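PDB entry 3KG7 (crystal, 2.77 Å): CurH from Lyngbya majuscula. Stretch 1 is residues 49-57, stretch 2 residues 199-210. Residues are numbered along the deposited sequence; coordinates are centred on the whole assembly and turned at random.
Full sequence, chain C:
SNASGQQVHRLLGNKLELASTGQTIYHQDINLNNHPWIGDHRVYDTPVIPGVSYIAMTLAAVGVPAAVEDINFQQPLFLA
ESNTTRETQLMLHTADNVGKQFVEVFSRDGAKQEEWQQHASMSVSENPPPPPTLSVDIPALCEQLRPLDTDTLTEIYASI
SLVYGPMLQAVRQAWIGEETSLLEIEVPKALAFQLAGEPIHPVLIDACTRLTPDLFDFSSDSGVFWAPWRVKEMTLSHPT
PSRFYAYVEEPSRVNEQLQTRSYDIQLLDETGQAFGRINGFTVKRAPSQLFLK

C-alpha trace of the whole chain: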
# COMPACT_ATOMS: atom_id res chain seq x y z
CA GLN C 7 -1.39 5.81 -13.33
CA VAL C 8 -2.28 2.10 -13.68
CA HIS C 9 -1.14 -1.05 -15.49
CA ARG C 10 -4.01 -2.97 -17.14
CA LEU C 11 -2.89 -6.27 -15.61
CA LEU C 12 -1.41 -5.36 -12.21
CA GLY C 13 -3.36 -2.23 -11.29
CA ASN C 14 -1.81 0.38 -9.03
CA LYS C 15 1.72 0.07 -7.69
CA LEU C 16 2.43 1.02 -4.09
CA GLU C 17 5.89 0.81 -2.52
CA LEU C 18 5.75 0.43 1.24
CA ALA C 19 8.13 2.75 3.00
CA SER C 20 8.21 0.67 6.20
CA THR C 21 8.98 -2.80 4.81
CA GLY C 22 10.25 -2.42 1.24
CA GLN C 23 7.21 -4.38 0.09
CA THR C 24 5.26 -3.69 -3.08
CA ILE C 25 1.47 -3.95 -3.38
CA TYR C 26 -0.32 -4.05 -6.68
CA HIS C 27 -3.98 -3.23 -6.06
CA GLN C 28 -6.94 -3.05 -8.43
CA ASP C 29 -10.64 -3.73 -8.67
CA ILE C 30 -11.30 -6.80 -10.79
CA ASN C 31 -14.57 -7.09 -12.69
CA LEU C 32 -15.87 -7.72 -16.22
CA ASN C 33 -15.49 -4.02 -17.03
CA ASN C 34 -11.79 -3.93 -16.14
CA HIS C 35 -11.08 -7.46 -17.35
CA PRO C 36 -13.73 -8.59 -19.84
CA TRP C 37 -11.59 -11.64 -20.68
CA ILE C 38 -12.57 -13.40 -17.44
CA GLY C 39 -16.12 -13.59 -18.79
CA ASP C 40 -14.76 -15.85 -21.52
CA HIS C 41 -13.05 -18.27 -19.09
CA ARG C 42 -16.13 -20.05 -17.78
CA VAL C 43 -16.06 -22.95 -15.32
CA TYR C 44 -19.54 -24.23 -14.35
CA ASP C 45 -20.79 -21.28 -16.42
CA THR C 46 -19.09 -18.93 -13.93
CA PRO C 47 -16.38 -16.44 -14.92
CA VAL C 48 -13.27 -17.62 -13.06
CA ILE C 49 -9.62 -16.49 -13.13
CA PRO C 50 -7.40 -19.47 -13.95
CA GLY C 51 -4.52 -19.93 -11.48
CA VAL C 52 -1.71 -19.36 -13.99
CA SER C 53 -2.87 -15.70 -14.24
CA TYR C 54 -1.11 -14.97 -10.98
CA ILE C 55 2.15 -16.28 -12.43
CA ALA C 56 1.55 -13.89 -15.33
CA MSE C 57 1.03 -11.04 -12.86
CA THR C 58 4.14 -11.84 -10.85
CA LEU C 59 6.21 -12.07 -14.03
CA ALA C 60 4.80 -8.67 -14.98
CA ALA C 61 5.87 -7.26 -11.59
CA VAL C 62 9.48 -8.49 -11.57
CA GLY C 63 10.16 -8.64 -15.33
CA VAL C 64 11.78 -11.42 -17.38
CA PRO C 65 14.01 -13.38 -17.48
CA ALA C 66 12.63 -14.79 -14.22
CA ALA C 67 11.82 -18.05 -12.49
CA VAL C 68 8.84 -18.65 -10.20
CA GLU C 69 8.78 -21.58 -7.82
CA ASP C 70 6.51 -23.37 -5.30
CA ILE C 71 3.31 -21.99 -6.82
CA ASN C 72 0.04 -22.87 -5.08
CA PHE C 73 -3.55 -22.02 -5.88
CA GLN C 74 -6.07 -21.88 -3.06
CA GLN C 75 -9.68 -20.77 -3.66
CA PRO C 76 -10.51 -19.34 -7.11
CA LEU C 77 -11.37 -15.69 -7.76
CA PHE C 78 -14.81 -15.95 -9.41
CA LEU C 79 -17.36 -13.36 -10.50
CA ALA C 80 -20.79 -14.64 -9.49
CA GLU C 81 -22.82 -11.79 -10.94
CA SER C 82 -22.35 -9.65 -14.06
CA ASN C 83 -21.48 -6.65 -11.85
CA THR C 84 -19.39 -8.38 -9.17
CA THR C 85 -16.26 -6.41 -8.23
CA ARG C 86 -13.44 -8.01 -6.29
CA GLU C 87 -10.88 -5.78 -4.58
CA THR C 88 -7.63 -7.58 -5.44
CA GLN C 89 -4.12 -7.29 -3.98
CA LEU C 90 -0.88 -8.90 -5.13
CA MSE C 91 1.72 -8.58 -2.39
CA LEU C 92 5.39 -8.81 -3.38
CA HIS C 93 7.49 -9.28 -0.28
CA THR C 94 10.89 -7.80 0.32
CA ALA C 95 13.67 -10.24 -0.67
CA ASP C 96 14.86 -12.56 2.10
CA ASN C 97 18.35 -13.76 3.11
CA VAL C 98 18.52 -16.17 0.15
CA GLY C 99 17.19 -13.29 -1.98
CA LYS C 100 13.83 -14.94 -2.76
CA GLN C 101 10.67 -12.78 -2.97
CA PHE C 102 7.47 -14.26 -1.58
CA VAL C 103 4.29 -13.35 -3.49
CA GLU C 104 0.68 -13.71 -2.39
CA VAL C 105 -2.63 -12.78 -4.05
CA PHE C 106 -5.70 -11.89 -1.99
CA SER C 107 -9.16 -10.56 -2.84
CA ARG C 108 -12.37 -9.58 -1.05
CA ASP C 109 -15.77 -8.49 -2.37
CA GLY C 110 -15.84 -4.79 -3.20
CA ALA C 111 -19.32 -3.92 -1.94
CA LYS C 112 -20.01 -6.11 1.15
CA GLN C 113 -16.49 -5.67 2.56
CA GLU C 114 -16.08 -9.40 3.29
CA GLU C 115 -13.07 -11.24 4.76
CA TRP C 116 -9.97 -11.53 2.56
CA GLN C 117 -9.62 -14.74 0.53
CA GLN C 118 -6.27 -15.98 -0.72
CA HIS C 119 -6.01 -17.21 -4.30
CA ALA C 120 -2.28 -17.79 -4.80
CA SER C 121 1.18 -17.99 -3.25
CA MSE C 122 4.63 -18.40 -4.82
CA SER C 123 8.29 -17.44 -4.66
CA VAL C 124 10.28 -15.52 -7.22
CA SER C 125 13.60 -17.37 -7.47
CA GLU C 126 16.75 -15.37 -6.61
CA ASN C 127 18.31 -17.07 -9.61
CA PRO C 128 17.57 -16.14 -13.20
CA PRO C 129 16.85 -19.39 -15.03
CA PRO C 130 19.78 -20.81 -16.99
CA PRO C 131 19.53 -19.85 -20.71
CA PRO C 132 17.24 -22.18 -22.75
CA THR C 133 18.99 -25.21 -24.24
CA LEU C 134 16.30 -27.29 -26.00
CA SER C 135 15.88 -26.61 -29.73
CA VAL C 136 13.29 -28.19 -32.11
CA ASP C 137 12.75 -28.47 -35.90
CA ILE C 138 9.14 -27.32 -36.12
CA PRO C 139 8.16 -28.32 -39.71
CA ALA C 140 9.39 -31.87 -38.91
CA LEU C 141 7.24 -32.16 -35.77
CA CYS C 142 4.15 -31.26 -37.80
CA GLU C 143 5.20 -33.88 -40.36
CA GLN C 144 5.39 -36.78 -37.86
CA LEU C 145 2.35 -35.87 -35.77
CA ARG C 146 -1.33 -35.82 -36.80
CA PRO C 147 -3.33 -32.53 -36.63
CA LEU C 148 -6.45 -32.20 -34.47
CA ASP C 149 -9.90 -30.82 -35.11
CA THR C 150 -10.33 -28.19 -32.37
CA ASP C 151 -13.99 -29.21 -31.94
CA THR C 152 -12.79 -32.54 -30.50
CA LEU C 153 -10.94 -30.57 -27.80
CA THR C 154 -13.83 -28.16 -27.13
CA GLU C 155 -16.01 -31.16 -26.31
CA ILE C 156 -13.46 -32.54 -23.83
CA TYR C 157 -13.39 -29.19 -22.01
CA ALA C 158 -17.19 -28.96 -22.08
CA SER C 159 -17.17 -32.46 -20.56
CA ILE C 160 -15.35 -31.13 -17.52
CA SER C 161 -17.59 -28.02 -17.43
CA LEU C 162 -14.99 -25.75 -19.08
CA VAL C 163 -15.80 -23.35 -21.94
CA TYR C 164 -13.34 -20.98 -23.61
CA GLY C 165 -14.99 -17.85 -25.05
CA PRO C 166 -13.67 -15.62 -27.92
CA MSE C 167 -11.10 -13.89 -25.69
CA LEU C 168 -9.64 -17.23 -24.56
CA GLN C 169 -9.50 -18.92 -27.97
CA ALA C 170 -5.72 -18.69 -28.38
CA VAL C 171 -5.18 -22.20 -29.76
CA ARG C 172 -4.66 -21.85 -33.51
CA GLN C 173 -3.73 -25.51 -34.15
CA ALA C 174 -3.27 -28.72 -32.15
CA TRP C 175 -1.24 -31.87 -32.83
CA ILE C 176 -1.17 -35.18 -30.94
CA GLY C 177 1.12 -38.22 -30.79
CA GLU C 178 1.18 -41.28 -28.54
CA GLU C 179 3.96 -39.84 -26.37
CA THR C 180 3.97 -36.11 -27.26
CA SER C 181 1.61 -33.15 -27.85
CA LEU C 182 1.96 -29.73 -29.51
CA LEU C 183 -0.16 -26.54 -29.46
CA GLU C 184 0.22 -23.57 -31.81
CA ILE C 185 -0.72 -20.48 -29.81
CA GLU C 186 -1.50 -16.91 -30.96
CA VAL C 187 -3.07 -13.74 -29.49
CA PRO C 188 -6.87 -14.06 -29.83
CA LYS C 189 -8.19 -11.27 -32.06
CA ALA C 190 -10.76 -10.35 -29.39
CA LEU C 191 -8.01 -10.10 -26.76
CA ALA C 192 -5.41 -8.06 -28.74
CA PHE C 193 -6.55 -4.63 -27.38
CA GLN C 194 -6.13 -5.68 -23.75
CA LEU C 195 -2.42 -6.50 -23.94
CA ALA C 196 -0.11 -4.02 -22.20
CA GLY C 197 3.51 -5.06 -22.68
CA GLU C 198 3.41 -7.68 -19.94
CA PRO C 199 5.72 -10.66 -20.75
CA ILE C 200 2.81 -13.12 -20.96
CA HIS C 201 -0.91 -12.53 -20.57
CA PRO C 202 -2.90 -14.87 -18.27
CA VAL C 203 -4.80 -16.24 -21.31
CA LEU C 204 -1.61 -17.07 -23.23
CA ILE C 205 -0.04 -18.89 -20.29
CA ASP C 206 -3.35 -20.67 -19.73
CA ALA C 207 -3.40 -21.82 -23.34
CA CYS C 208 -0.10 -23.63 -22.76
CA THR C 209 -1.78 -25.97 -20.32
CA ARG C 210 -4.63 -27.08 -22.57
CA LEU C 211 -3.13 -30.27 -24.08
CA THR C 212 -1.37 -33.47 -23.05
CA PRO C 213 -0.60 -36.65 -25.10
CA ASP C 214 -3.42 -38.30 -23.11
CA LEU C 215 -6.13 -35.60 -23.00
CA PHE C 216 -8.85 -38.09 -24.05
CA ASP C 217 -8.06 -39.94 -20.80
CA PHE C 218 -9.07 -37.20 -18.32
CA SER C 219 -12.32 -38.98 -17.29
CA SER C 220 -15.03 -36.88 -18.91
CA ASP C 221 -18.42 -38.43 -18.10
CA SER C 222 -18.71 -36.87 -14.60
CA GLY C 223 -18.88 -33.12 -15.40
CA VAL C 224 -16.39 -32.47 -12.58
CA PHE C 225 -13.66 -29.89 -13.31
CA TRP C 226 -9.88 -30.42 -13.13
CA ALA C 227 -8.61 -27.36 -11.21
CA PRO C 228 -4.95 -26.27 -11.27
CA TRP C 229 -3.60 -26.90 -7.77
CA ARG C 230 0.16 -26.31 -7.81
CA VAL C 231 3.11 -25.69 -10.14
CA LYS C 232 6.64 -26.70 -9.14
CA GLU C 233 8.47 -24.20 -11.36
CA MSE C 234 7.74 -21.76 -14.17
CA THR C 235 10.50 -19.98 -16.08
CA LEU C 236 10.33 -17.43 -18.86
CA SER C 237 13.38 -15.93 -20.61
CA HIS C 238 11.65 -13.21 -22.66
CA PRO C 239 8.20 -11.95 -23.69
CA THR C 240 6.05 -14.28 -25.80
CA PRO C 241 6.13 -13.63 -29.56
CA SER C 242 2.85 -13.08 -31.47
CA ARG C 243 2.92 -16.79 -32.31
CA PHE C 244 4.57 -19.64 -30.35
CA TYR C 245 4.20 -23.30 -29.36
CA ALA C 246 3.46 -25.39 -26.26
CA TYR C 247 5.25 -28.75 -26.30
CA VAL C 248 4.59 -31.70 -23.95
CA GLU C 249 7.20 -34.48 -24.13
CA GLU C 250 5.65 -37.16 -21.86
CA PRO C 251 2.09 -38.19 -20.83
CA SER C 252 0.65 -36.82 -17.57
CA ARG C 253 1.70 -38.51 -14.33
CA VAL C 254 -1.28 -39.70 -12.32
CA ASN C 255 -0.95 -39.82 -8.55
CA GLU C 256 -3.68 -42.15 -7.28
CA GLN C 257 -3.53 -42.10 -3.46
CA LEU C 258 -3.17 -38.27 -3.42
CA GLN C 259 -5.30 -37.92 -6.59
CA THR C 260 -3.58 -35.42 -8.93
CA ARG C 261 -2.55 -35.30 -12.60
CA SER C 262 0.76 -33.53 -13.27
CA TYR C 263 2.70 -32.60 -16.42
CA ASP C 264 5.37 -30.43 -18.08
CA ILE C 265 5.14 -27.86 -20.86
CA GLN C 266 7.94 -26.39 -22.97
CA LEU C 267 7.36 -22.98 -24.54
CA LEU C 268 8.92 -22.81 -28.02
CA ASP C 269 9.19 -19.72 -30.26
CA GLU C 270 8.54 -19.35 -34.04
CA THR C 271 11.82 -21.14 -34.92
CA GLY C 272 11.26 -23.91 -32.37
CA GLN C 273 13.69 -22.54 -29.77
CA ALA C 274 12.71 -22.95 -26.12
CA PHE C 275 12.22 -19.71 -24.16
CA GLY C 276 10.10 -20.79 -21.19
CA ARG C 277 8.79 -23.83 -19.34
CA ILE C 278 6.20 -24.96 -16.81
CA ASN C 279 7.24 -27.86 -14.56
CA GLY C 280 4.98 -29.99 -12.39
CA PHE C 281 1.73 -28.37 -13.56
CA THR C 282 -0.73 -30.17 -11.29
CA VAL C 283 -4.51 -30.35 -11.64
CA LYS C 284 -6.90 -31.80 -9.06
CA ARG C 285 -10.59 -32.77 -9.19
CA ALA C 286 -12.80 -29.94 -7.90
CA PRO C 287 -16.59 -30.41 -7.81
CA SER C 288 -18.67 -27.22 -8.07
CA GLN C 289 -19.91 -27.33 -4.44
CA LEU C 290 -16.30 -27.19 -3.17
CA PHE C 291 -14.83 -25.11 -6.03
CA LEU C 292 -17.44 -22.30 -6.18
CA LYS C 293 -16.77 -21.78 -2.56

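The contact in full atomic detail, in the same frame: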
# COMPACT_ATOMS: atom_id res chain seq x y z
N ILE C 49 -11.02 -16.76 -12.78
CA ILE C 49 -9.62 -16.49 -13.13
C ILE C 49 -8.80 -17.77 -12.98
O ILE C 49 -8.65 -18.28 -11.86
CB ILE C 49 -8.98 -15.47 -12.17
CG1 ILE C 49 -9.70 -14.13 -12.23
CG2 ILE C 49 -7.49 -15.30 -12.47
CD1 ILE C 49 -9.09 -13.12 -11.30
N PRO C 50 -8.25 -18.29 -14.09
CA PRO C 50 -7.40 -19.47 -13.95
C PRO C 50 -6.10 -19.13 -13.20
O PRO C 50 -5.53 -18.03 -13.34
CB PRO C 50 -7.12 -19.88 -15.40
CG PRO C 50 -7.27 -18.61 -16.18
CD PRO C 50 -8.36 -17.84 -15.49
N GLY C 51 -5.68 -20.08 -12.37
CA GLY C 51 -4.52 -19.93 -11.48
C GLY C 51 -3.27 -19.36 -12.12
O GLY C 51 -2.63 -18.48 -11.53
N VAL C 52 -2.93 -19.83 -13.31
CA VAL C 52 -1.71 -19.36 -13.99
C VAL C 52 -1.65 -17.83 -14.23
O VAL C 52 -0.58 -17.28 -14.47
CB VAL C 52 -1.39 -20.14 -15.31
CG1 VAL C 52 -1.11 -21.61 -15.00
CG2 VAL C 52 -2.51 -19.98 -16.35
N SER C 53 -2.80 -17.16 -14.12
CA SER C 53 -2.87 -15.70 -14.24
C SER C 53 -1.98 -15.01 -13.24
O SER C 53 -1.37 -13.98 -13.54
CB SER C 53 -4.30 -15.20 -14.06
OG SER C 53 -5.18 -15.88 -14.93
N TYR C 54 -1.92 -15.56 -12.04
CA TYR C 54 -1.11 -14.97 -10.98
C TYR C 54 0.38 -15.08 -11.28
O TYR C 54 1.14 -14.19 -10.91
CB TYR C 54 -1.49 -15.55 -9.62
CG TYR C 54 -2.98 -15.48 -9.39
CD1 TYR C 54 -3.64 -14.26 -9.41
CD2 TYR C 54 -3.73 -16.63 -9.18
CE1 TYR C 54 -5.02 -14.19 -9.23
CE2 TYR C 54 -5.09 -16.57 -8.98
CZ TYR C 54 -5.73 -15.35 -9.01
OH TYR C 54 -7.08 -15.28 -8.82
N ILE C 55 0.77 -16.15 -11.97
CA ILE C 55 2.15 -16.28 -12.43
C ILE C 55 2.42 -15.16 -13.42
O ILE C 55 3.45 -14.47 -13.32
CB ILE C 55 2.43 -17.65 -13.09
CG1 ILE C 55 1.91 -18.80 -12.22
CG2 ILE C 55 3.94 -17.81 -13.34
CD1 ILE C 55 1.86 -20.15 -12.92
N ALA C 56 1.49 -14.97 -14.36
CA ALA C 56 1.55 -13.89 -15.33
C ALA C 56 1.76 -12.56 -14.63
O ALA C 56 2.65 -11.79 -15.02
CB ALA C 56 0.28 -13.85 -16.12
N MSE C 57 0.97 -12.31 -13.59
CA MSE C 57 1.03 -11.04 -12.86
C MSE C 57 2.38 -10.83 -12.19
O MSE C 57 2.97 -9.75 -12.25
CB MSE C 57 -0.08 -10.97 -11.81
CG MSE C 57 -1.45 -10.84 -12.41
SE MSE C 57 -2.82 -10.79 -11.03
CE MSE C 57 -2.71 -8.92 -10.50
N PRO C 199 5.01 -9.57 -20.06
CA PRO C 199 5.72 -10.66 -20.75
C PRO C 199 4.78 -11.71 -21.33
O PRO C 199 4.97 -12.16 -22.47
CB PRO C 199 6.57 -11.30 -19.65
CG PRO C 199 6.61 -10.32 -18.54
CD PRO C 199 5.48 -9.38 -18.67
N ILE C 200 3.78 -12.10 -20.55
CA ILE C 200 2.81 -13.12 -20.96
C ILE C 200 1.46 -12.88 -20.28
O ILE C 200 1.37 -12.80 -19.06
CB ILE C 200 3.32 -14.56 -20.69
CG1 ILE C 200 2.44 -15.60 -21.38
CG2 ILE C 200 3.42 -14.85 -19.19
CD1 ILE C 200 3.04 -17.00 -21.39
N HIS C 201 0.42 -12.73 -21.09
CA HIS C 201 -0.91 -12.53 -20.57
C HIS C 201 -1.44 -13.82 -19.98
O HIS C 201 -1.17 -14.90 -20.52
CB HIS C 201 -1.86 -12.05 -21.67
CG HIS C 201 -3.18 -11.57 -21.15
ND1 HIS C 201 -4.26 -12.41 -20.99
CD2 HIS C 201 -3.57 -10.35 -20.71
CE1 HIS C 201 -5.28 -11.72 -20.49
NE2 HIS C 201 -4.88 -10.47 -20.32
N PRO C 202 -2.21 -13.73 -18.87
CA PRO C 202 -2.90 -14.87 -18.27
C PRO C 202 -3.46 -15.87 -19.30
O PRO C 202 -3.19 -17.06 -19.20
CB PRO C 202 -4.04 -14.22 -17.52
CG PRO C 202 -3.46 -12.92 -17.05
CD PRO C 202 -2.46 -12.49 -18.10
N VAL C 203 -4.21 -15.38 -20.28
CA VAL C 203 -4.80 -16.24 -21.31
C VAL C 203 -3.74 -17.06 -22.06
O VAL C 203 -3.88 -18.28 -22.22
CB VAL C 203 -5.65 -15.43 -22.28
CG1 VAL C 203 -6.03 -16.25 -23.51
CG2 VAL C 203 -6.90 -14.91 -21.56
N LEU C 204 -2.67 -16.40 -22.49
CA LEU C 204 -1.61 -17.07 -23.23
C LEU C 204 -0.91 -18.15 -22.41
O LEU C 204 -0.60 -19.22 -22.94
CB LEU C 204 -0.59 -16.05 -23.72
CG LEU C 204 -1.07 -15.02 -24.74
CD1 LEU C 204 -0.07 -13.85 -24.80
CD2 LEU C 204 -1.26 -15.66 -26.11
N ILE C 205 -0.65 -17.87 -21.13
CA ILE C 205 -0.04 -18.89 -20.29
C ILE C 205 -1.06 -20.00 -20.00
O ILE C 205 -0.69 -21.17 -19.91
CB ILE C 205 0.70 -18.34 -19.02
CG1 ILE C 205 1.52 -19.46 -18.35
CG2 ILE C 205 -0.25 -17.65 -18.04
CD1 ILE C 205 2.44 -19.00 -17.23
N ASP C 206 -2.34 -19.64 -19.92
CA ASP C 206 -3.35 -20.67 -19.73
C ASP C 206 -3.44 -21.61 -20.91
O ASP C 206 -3.61 -22.80 -20.72
CB ASP C 206 -4.73 -20.12 -19.43
CG ASP C 206 -5.66 -21.21 -18.98
OD1 ASP C 206 -5.36 -21.81 -17.92
OD2 ASP C 206 -6.65 -21.51 -19.69
N ALA C 207 -3.35 -21.05 -22.11
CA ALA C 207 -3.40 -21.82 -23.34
C ALA C 207 -2.34 -22.92 -23.39
O ALA C 207 -2.55 -23.97 -23.98
CB ALA C 207 -3.26 -20.91 -24.52
N CYS C 208 -1.20 -22.66 -22.77
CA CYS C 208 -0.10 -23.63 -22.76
C CYS C 208 -0.45 -24.94 -22.07
O CYS C 208 0.19 -25.98 -22.31
CB CYS C 208 1.12 -23.01 -22.08
SG CYS C 208 1.74 -21.59 -22.97
N THR C 209 -1.48 -24.89 -21.23
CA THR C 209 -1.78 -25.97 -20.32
C THR C 209 -2.92 -26.83 -20.84
O THR C 209 -3.35 -27.78 -20.17
CB THR C 209 -2.16 -25.42 -18.94
OG1 THR C 209 -3.46 -24.82 -19.01
CG2 THR C 209 -1.15 -24.37 -18.48
N ARG C 210 -3.40 -26.50 -22.04
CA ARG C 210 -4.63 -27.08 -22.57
C ARG C 210 -4.52 -28.46 -23.24
O ARG C 210 -5.54 -29.04 -23.60
CB ARG C 210 -5.30 -26.09 -23.54
CG ARG C 210 -5.93 -24.90 -22.85
CD ARG C 210 -6.46 -23.90 -23.86
NE ARG C 210 -6.73 -22.61 -23.22
CZ ARG C 210 -7.15 -21.51 -23.86
NH1 ARG C 210 -7.36 -21.53 -25.18
NH2 ARG C 210 -7.36 -20.39 -23.19

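A helix that runs through residues 53-57 and on along the chain meets a second helix that begins at Pro202; the touching residues are at least 144 apart in sequence. Their axes approach to 8.3 Å and run at 127° to each other, obliquely and closer to antiparallel than to parallel. The backbones come nearest where Ser53 CA lies 4.1 Å from Pro202 CA.

No hydrogen bond crosses the interface; apolar packing joins the stretches. Ala56 points toward the second stretch, and its lone methyl group fits into a tight space: Ala56 CB is 3.6 Å from Pro202 CD, and Ala56 CB is also 3.3 Å from the carbonyl oxygen Ile200 O. Val52, also directed across, places CG2 3.7 Å from Ile205 CG2 and 3.6 Å from Asp206 CA, so that its branched side chain lies against both the side chain and the backbone of the opposing helix. Ile205 reaches further, its CD1 coming within 4.3 Å of Ile55 CG2, while its CG2 lies 4.3 Å from Ala56 CB. Branching at the beta carbon lets Ile205 touch several neighbours.

Several polar side chains near this surface bond within their own stretches. Ser53 OG donates to Pro50 O at 2.7 Å, which leaves the hydroxyl oxygen in van der Waals contact with Pro202 CB, 3.3 Å away. His201 caps the second helix: its ND1 accepts from Val203 N at 3.1 Å, satisfying an amide that has no preceding turn to bond to, and its side chain starts away from the first stretch. Pro202 suits the first turn, where its missing amide hydrogen costs no helical bond. Thr209 OG1 donates to Asp206 O at 2.7 Å.

Asp206 joins both themes. Its OD1 lies 3.6 Å from Pro50 CB, whereas OD2 forms a long salt bridge, 3.7 Å, with Arg210 NE and is hydrogen-bonded elsewhere in the structure.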